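Local coordinates for Tle cognate immunity protein 4 C-terminal domain-containing protein (Pseudomonas aeruginosa PAO1, PDB 4R1D), which binds the lipase effector Tle4 of the H2 type VI secretion system as its cognate immunity protein, protecting the bacterium from its own toxin, at the interface of chains B and A. Numbering follows the deposited sequence. Chains: chain A, Uncharacterized protein; chain B, Uncharacterized protein.

The interface of chains B and A. Residues chain B 64-67, 110; chain A 25-27, 29, 34, 165-167, 181.
Chain B pushes a short loop, B:Lys65 to B:Asp67, against the strands of the immunity protein. B:Asn64, at the end of strand 62-64, meets A:Tyr29 tip to tip: its amide stands almost perpendicular to the phenol ring (88°), and ND2 of B:Asn64 gives a hydrogen bond to the hydroxyl OH of A:Tyr29 at 3.2 Å, with the OH oxygen in the plane of the amide. The other branch turns back into its own loop, where OD1 of B:Asn64 accepts the N-H of B:Asp67 on a lone pair, with N 2.8 Å away, which would steady the turn. Two waters sit in plane at the edge of the A:Tyr29 ring. The O of water 1, 2.6 Å from OH of A:Tyr29, also meets OD2 of B:Asp67 and the carbonyl O of A:Gly165; water 3 links OH to the carbonyl O of B:Gln110, whose side chain meets the ring tip to tip, OE1 and CD beside CE2, the planes 33° apart.

With chi1 at 65°, B:Asp67 has CG wedged between N and C, and from there its carboxylate reaches A:Arg181. That stretched-out arginine comes in roughly at right angles, and its NH1 makes a salt bridge to OD2 of B:Asp67 at 2.8 Å, from above the carboxylate plane; NH2 adds weaker bonds. CB, the methyl of B:Ala66, sits over the centre of the A:Arg34 guanidinium, 3.6 Å from CZ, and presses tightly on CA of A:Gly27. This mixed patch, a salt bridge and water bridges beside a packed methyl, forms part of the Tle4-Tli4 interface through which the immunity protein grips the lipase.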
ATOM      1  N   ASN B  64       4.847   0.599 -10.177  1.00 15.00           N
ATOM      2  CA  ASN B  64       3.717   0.811 -11.083  1.00 13.96           C
ATOM      3  C   ASN B  64       3.551  -0.431 -11.965  1.00 13.99           C
ATOM      4  O   ASN B  64       4.519  -0.941 -12.514  1.00 14.91           O
ATOM      5  CB  ASN B  64       3.937   2.081 -11.928  1.00 15.61           C
ATOM      6  CG  ASN B  64       2.804   2.341 -12.917  1.00 16.42           C
ATOM      7  OD1 ASN B  64       2.750   1.725 -13.984  1.00 15.45           O
ATOM      8  ND2 ASN B  64       1.903   3.286 -12.580  1.00 14.95           N
ATOM      9  N   LYS B  65       2.327  -0.932 -12.072  1.00 13.59           N
ATOM     10  CA  LYS B  65       2.062  -2.196 -12.744  1.00 13.99           C
ATOM     11  C   LYS B  65       2.362  -2.137 -14.242  1.00 16.16           C
ATOM     12  O   LYS B  65       2.817  -3.127 -14.831  1.00 18.64           O
ATOM     13  CB  LYS B  65       0.611  -2.629 -12.494  1.00 15.59           C
ATOM     14  CG  LYS B  65       0.282  -4.021 -12.968  1.00 18.83           C
ATOM     15  CD  LYS B  65      -1.231  -4.289 -12.917  1.00 27.00           C
ATOM     16  CE  LYS B  65      -1.800  -4.030 -11.550  1.00 26.69           C
ATOM     17  NZ  LYS B  65      -3.180  -4.594 -11.367  1.00 21.16           N
ATOM     18  N   ALA B  66       2.127  -0.978 -14.850  1.00 14.37           N
ATOM     19  CA  ALA B  66       2.391  -0.806 -16.285  1.00 15.36           C
ATOM     20  C   ALA B  66       3.839  -0.468 -16.590  1.00 16.38           C
ATOM     21  O   ALA B  66       4.424  -1.037 -17.515  1.00 17.05           O
ATOM     22  CB  ALA B  66       1.475   0.264 -16.885  1.00 16.13           C
ATOM     23  N   ASP B  67       4.415   0.470 -15.840  1.00 15.20           N
ATOM     24  CA  ASP B  67       5.725   1.011 -16.226  1.00 14.98           C
ATOM     25  C   ASP B  67       6.893   0.461 -15.426  1.00 14.77           C
ATOM     26  O   ASP B  67       8.050   0.666 -15.794  1.00 15.13           O
ATOM     27  CB  ASP B  67       5.728   2.557 -16.275  1.00 12.61           C
ATOM     28  CG  ASP B  67       5.503   3.213 -14.915  1.00 16.87           C
ATOM     29  OD1 ASP B  67       6.251   2.911 -13.973  1.00 15.27           O
ATOM     30  OD2 ASP B  67       4.594   4.069 -14.810  1.00 16.95           O
ATOM     31  N   GLN B 110      -3.346  -0.061  -9.892  1.00 16.74           N
ATOM     32  CA  GLN B 110      -2.287   0.357 -10.796  1.00 13.49           C
ATOM     33  C   GLN B 110      -0.887   0.099 -10.242  1.00 16.02           C
ATOM     34  O   GLN B 110       0.102   0.567 -10.805  1.00 16.75           O
ATOM     35  CB  GLN B 110      -2.464   1.828 -11.175  1.00 16.74           C
ATOM     36  CG  GLN B 110      -3.778   2.055 -11.944  1.00 16.08           C
ATOM     37  CD  GLN B 110      -4.064   3.510 -12.244  1.00 14.51           C
ATOM     38  OE1 GLN B 110      -3.217   4.378 -12.051  1.00 16.08           O
ATOM     39  NE2 GLN B 110      -5.284   3.788 -12.689  1.00 16.65           N
TER
ATOM     40  N   ASN A  25       8.719   0.162 -20.712  1.00 16.21           N
ATOM     41  CA  ASN A  25       7.410  -0.285 -20.268  1.00 17.96           C
ATOM     42  C   ASN A  25       6.520   0.941 -20.074  1.00 16.91           C
ATOM     43  O   ASN A  25       6.891   1.856 -19.348  1.00 16.33           O
ATOM     44  CB  ASN A  25       7.527  -1.050 -18.949  1.00 16.73           C
ATOM     45  CG  ASN A  25       8.068  -2.446 -19.142  1.00 20.31           C
ATOM     46  OD1 ASN A  25       7.319  -3.367 -19.452  1.00 21.86           O
ATOM     47  ND2 ASN A  25       9.381  -2.606 -18.984  1.00 18.34           N
ATOM     48  N   ALA A  26       5.366   0.955 -20.731  1.00 17.30           N
ATOM     49  CA  ALA A  26       4.497   2.128 -20.719  1.00 17.12           C
ATOM     50  C   ALA A  26       3.087   1.807 -20.262  1.00 13.99           C
ATOM     51  O   ALA A  26       2.571   0.709 -20.491  1.00 17.46           O
ATOM     52  CB  ALA A  26       4.452   2.771 -22.084  1.00 16.94           C
ATOM     53  N   GLY A  27       2.458   2.801 -19.648  1.00 15.08           N
ATOM     54  CA  GLY A  27       1.060   2.721 -19.281  1.00 11.47           C
ATOM     55  C   GLY A  27       0.362   4.027 -19.612  1.00 15.72           C
ATOM     56  O   GLY A  27       0.974   5.100 -19.527  1.00 12.86           O
ATOM     57  N   TYR A  29      -3.498   6.203 -19.219  1.00 14.75           N
ATOM     58  CA  TYR A  29      -4.652   6.269 -18.335  1.00 14.32           C
ATOM     59  C   TYR A  29      -5.601   7.365 -18.800  1.00 14.32           C
ATOM     60  O   TYR A  29      -5.175   8.493 -19.068  1.00 15.47           O
ATOM     61  CB  TYR A  29      -4.190   6.551 -16.888  1.00 15.72           C
ATOM     62  CG  TYR A  29      -3.050   5.660 -16.445  1.00 16.65           C
ATOM     63  CD1 TYR A  29      -1.736   5.978 -16.761  1.00 15.92           C
ATOM     64  CD2 TYR A  29      -3.290   4.505 -15.708  1.00 16.54           C
ATOM     65  CE1 TYR A  29      -0.685   5.167 -16.366  1.00 14.43           C
ATOM     66  CE2 TYR A  29      -2.228   3.672 -15.304  1.00 15.43           C
ATOM     67  CZ  TYR A  29      -0.941   4.015 -15.639  1.00 16.03           C
ATOM     68  OH  TYR A  29       0.113   3.219 -15.250  1.00 15.00           O
ATOM     69  N   ARG A  34      -6.620   2.830 -16.355  1.00 15.99           N
ATOM     70  CA  ARG A  34      -5.724   2.375 -17.409  1.00 14.11           C
ATOM     71  C   ARG A  34      -6.443   1.915 -18.673  1.00 14.57           C
ATOM     72  O   ARG A  34      -7.420   1.173 -18.606  1.00 14.62           O
ATOM     73  CB  ARG A  34      -4.847   1.240 -16.894  1.00 15.30           C
ATOM     74  CG  ARG A  34      -3.901   0.684 -17.950  1.00 14.49           C
ATOM     75  CD  ARG A  34      -2.820  -0.160 -17.306  1.00 16.55           C
ATOM     76  NE  ARG A  34      -1.973  -0.777 -18.323  1.00 14.34           N
ATOM     77  CZ  ARG A  34      -1.213  -1.850 -18.119  1.00 23.01           C
ATOM     78  NH1 ARG A  34      -1.183  -2.425 -16.922  1.00 18.49           N
ATOM     79  NH2 ARG A  34      -0.477  -2.348 -19.115  1.00 19.09           N
ATOM     80  N   GLY A 165       2.678   7.028 -18.021  1.00 13.39           N
ATOM     81  CA  GLY A 165       3.913   6.843 -17.300  1.00 14.15           C
ATOM     82  C   GLY A 165       4.718   5.817 -18.065  1.00 11.95           C
ATOM     83  O   GLY A 165       4.188   4.775 -18.454  1.00 13.61           O
ATOM     84  N   VAL A 166       5.993   6.125 -18.271  1.00 13.88           N
ATOM     85  CA  VAL A 166       6.884   5.276 -19.037  1.00 15.84           C
ATOM     86  C   VAL A 166       8.119   5.045 -18.206  1.00 17.69           C
ATOM     87  O   VAL A 166       8.646   5.976 -17.612  1.00 15.88           O
ATOM     88  CB  VAL A 166       7.294   5.942 -20.378  1.00 15.33           C
ATOM     89  CG1 VAL A 166       8.225   5.028 -21.151  1.00 18.95           C
ATOM     90  CG2 VAL A 166       6.059   6.272 -21.198  1.00 17.31           C
ATOM     91  N   GLY A 167       8.557   3.794 -18.141  1.00 14.11           N
ATOM     92  CA  GLY A 167       9.742   3.425 -17.390  1.00 12.11           C
ATOM     93  C   GLY A 167      10.752   2.782 -18.321  1.00 14.33           C
ATOM     94  O   GLY A 167      10.379   2.003 -19.190  1.00 17.10           O
ATOM     95  N   ARG A 181       6.573  10.949 -17.158  1.00 16.35           N
ATOM     96  CA  ARG A 181       5.133  10.946 -16.894  1.00 14.60           C
ATOM     97  C   ARG A 181       4.520  12.275 -17.290  1.00 12.90           C
ATOM     98  O   ARG A 181       5.170  13.315 -17.165  1.00 15.72           O
ATOM     99  CB  ARG A 181       4.866  10.746 -15.389  1.00 13.72           C
ATOM    100  CG  ARG A 181       5.428   9.466 -14.809  1.00 13.63           C
ATOM    101  CD  ARG A 181       5.089   9.264 -13.335  1.00 14.66           C
ATOM    102  NE  ARG A 181       5.824   8.087 -12.891  1.00 18.61           N
ATOM    103  CZ  ARG A 181       5.429   6.841 -13.119  1.00 20.27           C
ATOM    104  NH1 ARG A 181       4.270   6.615 -13.726  1.00 17.41           N
ATOM    105  NH2 ARG A 181       6.189   5.822 -12.732  1.00 19.45           N
TER
HETATM  106  O   HOH W   1       2.398   3.897 -16.347  1.00 15.55           O
HETATM  107  O   HOH W   2      -6.668   1.082 -13.962  1.00 16.11           O
HETATM  108  O   HOH W   3      -0.289   0.903 -13.652  1.00 17.23           O